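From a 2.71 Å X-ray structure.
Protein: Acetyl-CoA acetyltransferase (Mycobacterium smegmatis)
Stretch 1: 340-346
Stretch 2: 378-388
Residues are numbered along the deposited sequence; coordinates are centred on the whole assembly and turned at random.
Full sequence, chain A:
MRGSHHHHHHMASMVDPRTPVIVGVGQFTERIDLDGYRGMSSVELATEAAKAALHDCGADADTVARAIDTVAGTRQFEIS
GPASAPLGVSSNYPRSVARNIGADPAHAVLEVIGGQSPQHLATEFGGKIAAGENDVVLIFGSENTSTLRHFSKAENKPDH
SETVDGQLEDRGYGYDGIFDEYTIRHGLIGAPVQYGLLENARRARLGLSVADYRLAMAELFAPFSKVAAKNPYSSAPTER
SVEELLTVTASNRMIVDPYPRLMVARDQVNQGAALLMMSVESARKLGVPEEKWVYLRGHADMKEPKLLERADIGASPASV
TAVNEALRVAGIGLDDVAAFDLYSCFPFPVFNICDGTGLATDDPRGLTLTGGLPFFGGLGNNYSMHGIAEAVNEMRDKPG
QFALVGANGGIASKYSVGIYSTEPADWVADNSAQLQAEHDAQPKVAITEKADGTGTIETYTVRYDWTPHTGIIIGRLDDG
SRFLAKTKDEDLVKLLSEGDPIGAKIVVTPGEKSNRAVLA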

# COMPACT_ATOMS: atom_id res chain seq x y z
N PHE A 340 -10.89 -3.38 8.81
CA PHE A 340 -9.77 -3.47 7.85
C PHE A 340 -9.40 -2.09 7.33
O PHE A 340 -10.28 -1.30 7.05
CB PHE A 340 -10.15 -4.33 6.64
CG PHE A 340 -10.36 -5.78 6.95
CD1 PHE A 340 -9.30 -6.68 6.87
CD2 PHE A 340 -11.61 -6.27 7.29
CE1 PHE A 340 -9.48 -8.00 7.14
CE2 PHE A 340 -11.80 -7.60 7.58
CZ PHE A 340 -10.74 -8.47 7.50
N ASP A 341 -8.10 -1.82 7.21
CA ASP A 341 -7.57 -0.80 6.32
C ASP A 341 -6.59 -1.44 5.36
O ASP A 341 -5.48 -1.78 5.72
CB ASP A 341 -6.89 0.37 7.03
CG ASP A 341 -6.66 1.58 6.09
OD1 ASP A 341 -7.57 2.40 5.94
OD2 ASP A 341 -5.58 1.70 5.49
N LEU A 342 -7.07 -1.63 4.13
CA LEU A 342 -6.30 -2.23 3.05
C LEU A 342 -5.83 -1.14 2.11
O LEU A 342 -6.57 -0.25 1.73
CB LEU A 342 -7.14 -3.31 2.33
CG LEU A 342 -7.23 -4.75 2.84
CD1 LEU A 342 -6.77 -4.99 4.25
CD2 LEU A 342 -8.63 -5.32 2.63
N TYR A 343 -4.56 -1.20 1.76
CA TYR A 343 -3.96 -0.19 0.93
C TYR A 343 -4.55 -0.24 -0.49
O TYR A 343 -4.62 -1.30 -1.12
CB TYR A 343 -2.46 -0.41 0.91
CG TYR A 343 -1.65 0.68 0.27
CD1 TYR A 343 -0.93 1.60 1.06
CD2 TYR A 343 -1.57 0.80 -1.13
CE1 TYR A 343 -0.18 2.60 0.49
CE2 TYR A 343 -0.83 1.80 -1.73
CZ TYR A 343 -0.13 2.70 -0.91
OH TYR A 343 0.63 3.70 -1.49
N SER A 344 -4.92 0.94 -0.99
CA SER A 344 -5.74 1.09 -2.19
C SER A 344 -5.38 2.26 -3.10
O SER A 344 -6.22 3.15 -3.31
CB SER A 344 -7.22 1.24 -1.75
OG SER A 344 -7.39 2.33 -0.85
N CYS A 345 -4.18 2.31 -3.66
CA CYS A 345 -3.92 3.41 -4.62
C CYS A 345 -4.74 3.06 -5.89
O CYS A 345 -5.42 3.88 -6.48
CB CYS A 345 -2.41 3.62 -4.87
SG CYS A 345 -1.79 5.34 -5.33
N PHE A 346 -4.70 1.78 -6.23
CA PHE A 346 -5.45 1.20 -7.33
C PHE A 346 -6.26 0.02 -6.80
O PHE A 346 -6.03 -0.49 -5.74
CB PHE A 346 -4.44 0.76 -8.40
CG PHE A 346 -3.55 1.88 -8.88
CD1 PHE A 346 -3.98 2.73 -9.90
CD2 PHE A 346 -2.31 2.11 -8.29
CE1 PHE A 346 -3.19 3.79 -10.34
CE2 PHE A 346 -1.51 3.16 -8.71
CZ PHE A 346 -1.94 4.00 -9.73
N GLY A 378 -3.18 12.20 -1.18
CA GLY A 378 -1.80 11.83 -0.94
C GLY A 378 -1.19 11.08 -2.09
O GLY A 378 -1.90 10.56 -2.92
N LEU A 379 0.14 11.04 -2.12
CA LEU A 379 0.93 10.40 -3.16
C LEU A 379 1.01 8.91 -3.03
O LEU A 379 1.26 8.23 -4.00
CB LEU A 379 2.35 10.95 -3.18
CG LEU A 379 2.46 12.44 -3.54
CD1 LEU A 379 3.93 12.96 -3.39
CD2 LEU A 379 1.74 12.86 -4.86
N GLY A 380 0.83 8.42 -1.82
CA GLY A 380 0.89 7.00 -1.60
C GLY A 380 1.92 6.49 -0.62
O GLY A 380 1.76 5.40 -0.08
N ASN A 381 2.95 7.28 -0.36
CA ASN A 381 4.02 6.82 0.47
C ASN A 381 3.76 6.70 1.99
O ASN A 381 4.13 5.70 2.63
CB ASN A 381 5.29 7.60 0.20
CG ASN A 381 6.49 6.71 0.27
OD1 ASN A 381 7.17 6.65 1.31
ND2 ASN A 381 6.72 5.95 -0.80
N ASN A 382 3.13 7.71 2.56
CA ASN A 382 2.85 7.75 3.98
C ASN A 382 1.39 7.44 4.34
O ASN A 382 0.96 7.61 5.46
CB ASN A 382 3.30 9.10 4.57
CG ASN A 382 3.49 9.04 6.03
OD1 ASN A 382 4.30 8.25 6.51
ND2 ASN A 382 2.72 9.81 6.78
N TYR A 383 0.63 6.94 3.39
CA TYR A 383 -0.78 6.65 3.61
C TYR A 383 -1.09 5.71 4.77
O TYR A 383 -1.94 6.01 5.58
CB TYR A 383 -1.43 6.10 2.35
CG TYR A 383 -2.79 5.53 2.67
CD1 TYR A 383 -3.91 6.38 2.78
CD2 TYR A 383 -2.96 4.17 2.94
CE1 TYR A 383 -5.11 5.90 3.11
CE2 TYR A 383 -4.20 3.68 3.27
CZ TYR A 383 -5.26 4.55 3.35
OH TYR A 383 -6.51 4.09 3.66
N SER A 384 -0.41 4.57 4.84
CA SER A 384 -0.70 3.58 5.89
C SER A 384 -0.47 4.05 7.31
O SER A 384 -0.83 3.38 8.25
CB SER A 384 0.04 2.24 5.65
OG SER A 384 -0.71 1.36 4.83
N MSE A 385 0.14 5.19 7.52
CA MSE A 385 0.30 5.61 8.88
C MSE A 385 -0.95 6.25 9.42
O MSE A 385 -1.19 6.25 10.62
CB MSE A 385 1.41 6.60 8.97
CG MSE A 385 1.77 6.87 10.37
SE MSE A 385 3.57 7.25 10.34
CE MSE A 385 3.62 8.83 9.26
N HIS A 386 -1.73 6.84 8.52
CA HIS A 386 -3.07 7.26 8.78
C HIS A 386 -4.02 6.06 9.09
O HIS A 386 -4.86 6.14 9.97
CB HIS A 386 -3.56 8.10 7.59
CG HIS A 386 -2.82 9.39 7.45
ND1 HIS A 386 -3.09 10.49 8.24
CD2 HIS A 386 -1.78 9.74 6.65
CE1 HIS A 386 -2.27 11.47 7.91
NE2 HIS A 386 -1.48 11.04 6.95
N GLY A 387 -3.86 4.98 8.33
CA GLY A 387 -4.47 3.70 8.57
C GLY A 387 -4.24 3.15 9.97
O GLY A 387 -5.18 2.82 10.67
N ILE A 388 -2.97 3.08 10.35
CA ILE A 388 -2.57 2.69 11.69
C ILE A 388 -3.18 3.59 12.76
O ILE A 388 -3.66 3.10 13.79
CB ILE A 388 -1.04 2.60 11.83
CG1 ILE A 388 -0.50 1.58 10.83
CG2 ILE A 388 -0.63 2.23 13.23
CD1 ILE A 388 1.03 1.50 10.70

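Two tyrosines and an aspartate tie the strand that carries Asp-341, and the residues after it, to the 378-388 segment, burying about 345 Å² in all. Asp-341 points its CA-to-CB bond toward the helix that carries Gly-387. With chi1 at -166° (t) and chi2 at 86°, its carboxylate reaches the phenol of Tyr-383, whose OH donates a hydrogen bond to Asp-341 OD2 at 3.2 Å; Asp-341 OD1 lies 3.0 Å from the same Tyr-383 OH and is also hydrogen-bonded elsewhere in the structure. A carboxylate in such a buried place needs polar partners, and the phenol supplies one. Tyr-383 likewise points toward the opposing stretch, and its t rotamer (chi1 168°, chi2 82°) carries the hydroxyl across to the acid. Near the same carboxylate, Gly-387 brings its CA to 3.8 Å from Asp-341 OD2; a CB there would sit only 2.8 Å from Asp-341 OD2, so the bare backbone leaves room for the carboxylate.

Tyr-343 leaves its backbone sideways, but its t rotamer (chi1 -171°, chi2 104°) brings the ring end to the loop before the helix. Tyr-343 OH donates a very short hydrogen bond, 2.5 Å, to Gly-380 O, a main-chain acceptor. The backbone angles at Gly-380, phi/psi 121/-21, by themselves call for glycine, since a CB would be jammed against the carbonyl O of the residue before; it would also lie 3.0 Å from Tyr-343 OH, which is tight. The two tyrosine rings pack in an offset edge-to-face pair, the edge of Tyr-383 toward the face of Tyr-343, with centroids 5.7 Å apart and planes at 87°; Tyr-343 CD1 meets Tyr-383 CD2 at 3.8 Å. Ser-384, in the m rotamer, sets its small side chain at the edge of the Tyr-343 ring, with Ser-384 OG 3.8 Å from Tyr-343 CD1. The CA-to-CB bond of Cys-345 points toward the other stretch, and its t rotamer (chi1 -151°) leaves Cys-345 SG 4.4 Å from Leu-379 O, a looser contact.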